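Local coordinates for virulence sensor protein BvgS (Bordetella pertussis, PDB 6ZJ8), which senses signals as a histidine kinase controlling virulence, its PAS domain probably relaying conformational changes towards the kinase, at residues L29-P34 with C49-L54; N35-R40 with G130-W135. All blocks are in the same frame, centred on the assembly; numbering follows the deposited sequence.

Contact 1: residues L29-P34 with C49-L54; sequences LIDGTP and CNDAYL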
# COMPACT_ATOMS: atom_id res chain seq x y z
N LEU A 29 -9.84 -9.07 4.22
CA LEU A 29 -8.77 -8.54 3.39
C LEU A 29 -8.69 -7.02 3.49
O LEU A 29 -7.59 -6.45 3.48
CB LEU A 29 -8.97 -8.97 1.94
CG LEU A 29 -8.09 -8.27 0.91
CD1 LEU A 29 -6.62 -8.44 1.26
CD2 LEU A 29 -8.37 -8.82 -0.48
N ILE A 30 -9.83 -6.36 3.58
CA ILE A 30 -9.89 -4.90 3.54
C ILE A 30 -9.98 -4.29 4.93
O ILE A 30 -9.27 -3.34 5.24
CB ILE A 30 -11.08 -4.46 2.65
CG1 ILE A 30 -10.76 -4.75 1.18
CG2 ILE A 30 -11.38 -2.98 2.86
CD1 ILE A 30 -11.95 -4.69 0.27
N ASP A 31 -10.84 -4.84 5.79
CA ASP A 31 -11.01 -4.31 7.14
C ASP A 31 -10.12 -5.01 8.17
O ASP A 31 -10.14 -4.61 9.33
CB ASP A 31 -12.47 -4.44 7.59
CG ASP A 31 -13.38 -3.43 6.92
OD1 ASP A 31 -12.88 -2.43 6.39
OD2 ASP A 31 -14.61 -3.65 6.95
N GLY A 32 -9.37 -6.03 7.78
CA GLY A 32 -8.68 -6.84 8.77
C GLY A 32 -7.29 -7.31 8.40
O GLY A 32 -6.88 -8.40 8.81
N THR A 33 -6.56 -6.51 7.63
CA THR A 33 -5.15 -6.80 7.38
C THR A 33 -4.31 -5.63 7.85
O THR A 33 -4.65 -4.47 7.57
CB THR A 33 -4.88 -7.09 5.89
OG1 THR A 33 -5.43 -6.05 5.08
CG2 THR A 33 -5.49 -8.42 5.50
N PRO A 34 -3.21 -5.87 8.58
CA PRO A 34 -2.50 -4.77 9.24
C PRO A 34 -1.59 -3.96 8.32
O PRO A 34 -1.40 -2.77 8.55
CB PRO A 34 -1.68 -5.49 10.33
CG PRO A 34 -1.44 -6.84 9.78
CD PRO A 34 -2.64 -7.19 8.94
N CYS A 49 -7.81 -1.53 -2.14
CA CYS A 49 -6.89 -1.05 -1.12
C CYS A 49 -7.54 -1.26 0.24
O CYS A 49 -8.71 -0.94 0.42
CB CYS A 49 -6.54 0.43 -1.34
SG CYS A 49 -7.92 1.48 -1.80
N ASN A 50 -6.78 -1.82 1.17
CA ASN A 50 -7.33 -2.12 2.49
C ASN A 50 -7.32 -0.86 3.35
O ASN A 50 -6.87 0.21 2.94
CB ASN A 50 -6.54 -3.26 3.14
CG ASN A 50 -5.09 -2.90 3.41
OD1 ASN A 50 -4.58 -1.90 2.91
ND2 ASN A 50 -4.42 -3.74 4.19
N ASP A 51 -7.84 -0.99 4.58
CA ASP A 51 -7.94 0.16 5.46
C ASP A 51 -6.57 0.62 5.95
O ASP A 51 -6.40 1.80 6.28
CB ASP A 51 -8.83 -0.17 6.65
CG ASP A 51 -10.28 -0.38 6.25
OD1 ASP A 51 -10.63 -0.09 5.09
OD2 ASP A 51 -11.06 -0.85 7.11
N ALA A 52 -5.59 -0.28 6.02
CA ALA A 52 -4.24 0.14 6.36
C ALA A 52 -3.70 1.11 5.32
O ALA A 52 -3.05 2.10 5.66
CB ALA A 52 -3.32 -1.08 6.48
N TYR A 53 -3.99 0.84 4.05
CA TYR A 53 -3.65 1.78 2.99
C TYR A 53 -4.39 3.10 3.18
O TYR A 53 -3.78 4.17 3.28
CB TYR A 53 -4.00 1.15 1.63
CG TYR A 53 -3.57 1.96 0.44
CD1 TYR A 53 -4.25 3.12 0.08
CD2 TYR A 53 -2.49 1.57 -0.35
CE1 TYR A 53 -3.86 3.86 -1.02
CE2 TYR A 53 -2.10 2.30 -1.44
CZ TYR A 53 -2.78 3.45 -1.77
OH TYR A 53 -2.39 4.18 -2.87
N LEU A 54 -5.73 3.03 3.24
CA LEU A 54 -6.54 4.25 3.26
C LEU A 54 -6.27 5.09 4.50
O LEU A 54 -6.20 6.32 4.41
CB LEU A 54 -8.02 3.88 3.18
CG LEU A 54 -8.43 3.11 1.92
CD1 LEU A 54 -9.87 2.63 2.02
CD2 LEU A 54 -8.23 3.98 0.69
O HOH W 1 -6.62 -3.02 6.62
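N50 fills the tight part of this contact between the end of helix 17-31 and the start of helix 51-57. Its CG sits between the backbone N and the carbonyl carbon (chi1 64°), which turns the flat amide towards T33. N50 ND2 gives a nearly straight hydrogen bond to T33 OG1 at 2.7 Å, and the acceptor lies in the amide plane. T33 OG1 in turn donates to L29 O at 2.7 Å, approaching from above the carbonyl plane. The threonine hydroxyl therefore links the amide to the last turn of the first helix. N50 is also the N-cap of the second helix: its OD1 takes the N-H of Y53 at 3.0 Å. Beside it, D51 N donates to I30 O at 2.8 Å, in the carbonyl plane. I30 CG2 touches D51 OD1 at 3.7 Å, the two side chains crossing at about a right angle. One water receives A52 N and donates to I30 O and T33 O, so it bridges the two segments. A52 CB closes this side against P34 O at 3.3 Å.

The D31 end is more open to solvent. D31 OD1 lies 2.5 Å from D51 OD2, with the carboxylate planes 42° apart. One acid probably holds a proton here. D31 OD2 forms a salt bridge with R27, which may ease the crowding of charge.

The contact packs the N-terminal helix of this PAS domain against the short helix that follows edge strand 46-49. L29 reaches L48 on that strand, and Y53 points into the core to meet W135 of strand 128-137.

Contact 2: residues N35-R40 with G130-W135; sequences NPIYVR and GIIGGW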
# COMPACT_ATOMS: atom_id res chain seq x y z
N ASN A 35 -1.04 -4.59 7.29
CA ASN A 35 -0.13 -3.84 6.43
C ASN A 35 -0.86 -3.31 5.20
O ASN A 35 -1.73 -4.00 4.66
CB ASN A 35 1.05 -4.71 5.99
CG ASN A 35 1.93 -5.13 7.15
OD1 ASN A 35 2.20 -4.35 8.06
ND2 ASN A 35 2.37 -6.38 7.13
N PRO A 36 -0.54 -2.10 4.74
CA PRO A 36 -1.17 -1.60 3.52
C PRO A 36 -0.96 -2.53 2.34
O PRO A 36 0.14 -3.03 2.10
CB PRO A 36 -0.47 -0.25 3.29
CG PRO A 36 -0.09 0.19 4.66
CD PRO A 36 0.27 -1.07 5.41
N ILE A 37 -2.04 -2.77 1.60
CA ILE A 37 -1.98 -3.55 0.37
C ILE A 37 -2.98 -2.96 -0.61
O ILE A 37 -4.06 -2.49 -0.22
CB ILE A 37 -2.26 -5.05 0.62
CG1 ILE A 37 -2.09 -5.83 -0.69
CG2 ILE A 37 -3.67 -5.25 1.15
CD1 ILE A 37 -2.23 -7.32 -0.53
N TYR A 38 -2.62 -2.97 -1.89
CA TYR A 38 -3.46 -2.43 -2.95
C TYR A 38 -3.33 -3.31 -4.18
O TYR A 38 -2.46 -4.19 -4.27
CB TYR A 38 -3.06 -0.99 -3.30
CG TYR A 38 -1.61 -0.87 -3.71
CD1 TYR A 38 -1.22 -1.06 -5.03
CD2 TYR A 38 -0.62 -0.57 -2.78
CE1 TYR A 38 0.11 -0.96 -5.42
CE2 TYR A 38 0.71 -0.47 -3.15
CZ TYR A 38 1.07 -0.66 -4.47
OH TYR A 38 2.39 -0.56 -4.83
N VAL A 39 -4.22 -3.07 -5.14
CA VAL A 39 -4.16 -3.71 -6.45
C VAL A 39 -4.39 -2.63 -7.51
O VAL A 39 -5.39 -1.91 -7.46
CB VAL A 39 -5.20 -4.83 -6.60
CG1 VAL A 39 -5.15 -5.42 -8.00
CG2 VAL A 39 -4.96 -5.91 -5.56
N ARG A 40 -3.46 -2.53 -8.45
CA ARG A 40 -3.50 -1.52 -9.50
C ARG A 40 -3.44 -2.22 -10.86
O ARG A 40 -2.58 -3.08 -11.08
CB ARG A 40 -2.34 -0.53 -9.34
CG ARG A 40 -2.20 0.45 -10.48
CD ARG A 40 -1.44 1.70 -10.04
NE ARG A 40 -0.17 1.39 -9.38
CZ ARG A 40 0.78 2.28 -9.14
NH1 ARG A 40 0.62 3.55 -9.51
NH2 ARG A 40 1.90 1.92 -8.53
N GLY A 130 -2.19 -6.43 -14.15
CA GLY A 130 -1.99 -5.44 -13.11
C GLY A 130 -0.88 -5.86 -12.17
O GLY A 130 -0.12 -6.79 -12.45
N ILE A 131 -0.82 -5.16 -11.04
CA ILE A 131 0.15 -5.45 -9.99
C ILE A 131 -0.57 -5.46 -8.65
O ILE A 131 -1.49 -4.67 -8.42
CB ILE A 131 1.31 -4.43 -9.97
CG1 ILE A 131 0.77 -3.01 -9.81
CG2 ILE A 131 2.14 -4.54 -11.24
CD1 ILE A 131 1.62 -2.15 -8.90
N ILE A 132 -0.15 -6.37 -7.78
CA ILE A 132 -0.51 -6.34 -6.37
C ILE A 132 0.68 -5.75 -5.62
O ILE A 132 1.83 -6.09 -5.91
CB ILE A 132 -0.85 -7.74 -5.84
CG1 ILE A 132 -1.95 -8.39 -6.70
CG2 ILE A 132 -1.30 -7.66 -4.39
CD1 ILE A 132 -1.74 -9.87 -6.95
N GLY A 133 0.42 -4.85 -4.68
CA GLY A 133 1.52 -4.19 -4.00
C GLY A 133 1.12 -3.68 -2.63
O GLY A 133 -0.02 -3.82 -2.19
N GLY A 134 2.10 -3.09 -1.96
CA GLY A 134 1.90 -2.55 -0.64
C GLY A 134 3.24 -2.21 -0.01
O GLY A 134 4.26 -2.15 -0.69
N TRP A 135 3.20 -1.99 1.30
CA TRP A 135 4.43 -1.69 2.02
C TRP A 135 4.25 -2.06 3.49
O TRP A 135 3.14 -2.27 3.97
CB TRP A 135 4.82 -0.21 1.87
CG TRP A 135 3.83 0.74 2.46
CD1 TRP A 135 3.80 1.21 3.74
CD2 TRP A 135 2.73 1.37 1.78
NE1 TRP A 135 2.75 2.09 3.90
CE2 TRP A 135 2.08 2.20 2.71
CE3 TRP A 135 2.24 1.30 0.47
CZ2 TRP A 135 0.96 2.95 2.38
CZ3 TRP A 135 1.12 2.05 0.14
CH2 TRP A 135 0.50 2.87 1.09
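Strands 37-41 and 128-137 run antiparallel; the axes of segments 37-40 and 130-135 make 152°. Y38 and G133 form a hydrogen-bonded pair: Y38 N gives to G133 O at 2.8 Å and G133 N returns to Y38 O at 3.0 Å. R40 and I131 make the next such pair.

From CB, the Y38 side chain turns to lie over its partner, CG between the backbone N and the carbonyl carbon (chi1 57°). CG, CD1 and CD2 pass G133 O, CD1 also G133 N. CE2 comes within 3.2 Å of G134 N. CE1 lies by G133 CA and has I131 CD1 at the ring edge. CZ lies near G133 C, and OH ends by G133 CA. The CA of G133 makes a CH-pi contact over the ring face. G133, without a side chain, lets the ring lie on its backbone.

P36 lies over the W135 indole, its CB 3.7 Å from the centroid of the six-membered ring. On the I37 and V39 face, I132 packs CG2 against I37 CD1 and CG1 against V39 CG2.

In this central sheet of the PAS fold, the pairing thus relies on backbone bonds and on aromatic rings laid against glycine and proline rather than on charge.

From the N terminus, helix 17-31 ends within 29-34, and the chain passes directly into 35-40. It then forms the hairpin of strands 37-41 and 46-49 and reaches 49-54, where contact 1 closes a short loop. Contact 2 closes a far longer one, when strand 128-137 comes back beside 37-41. The segments alternate along the chain, so the two loops cross. N50 joins the contacts: its ND2 bonds N35 O and its OD1 bonds I37 N. A52 also packs on P36. Together the contacts tie the N-terminal helix and helix 51-57 to the centre of the PAS sheet.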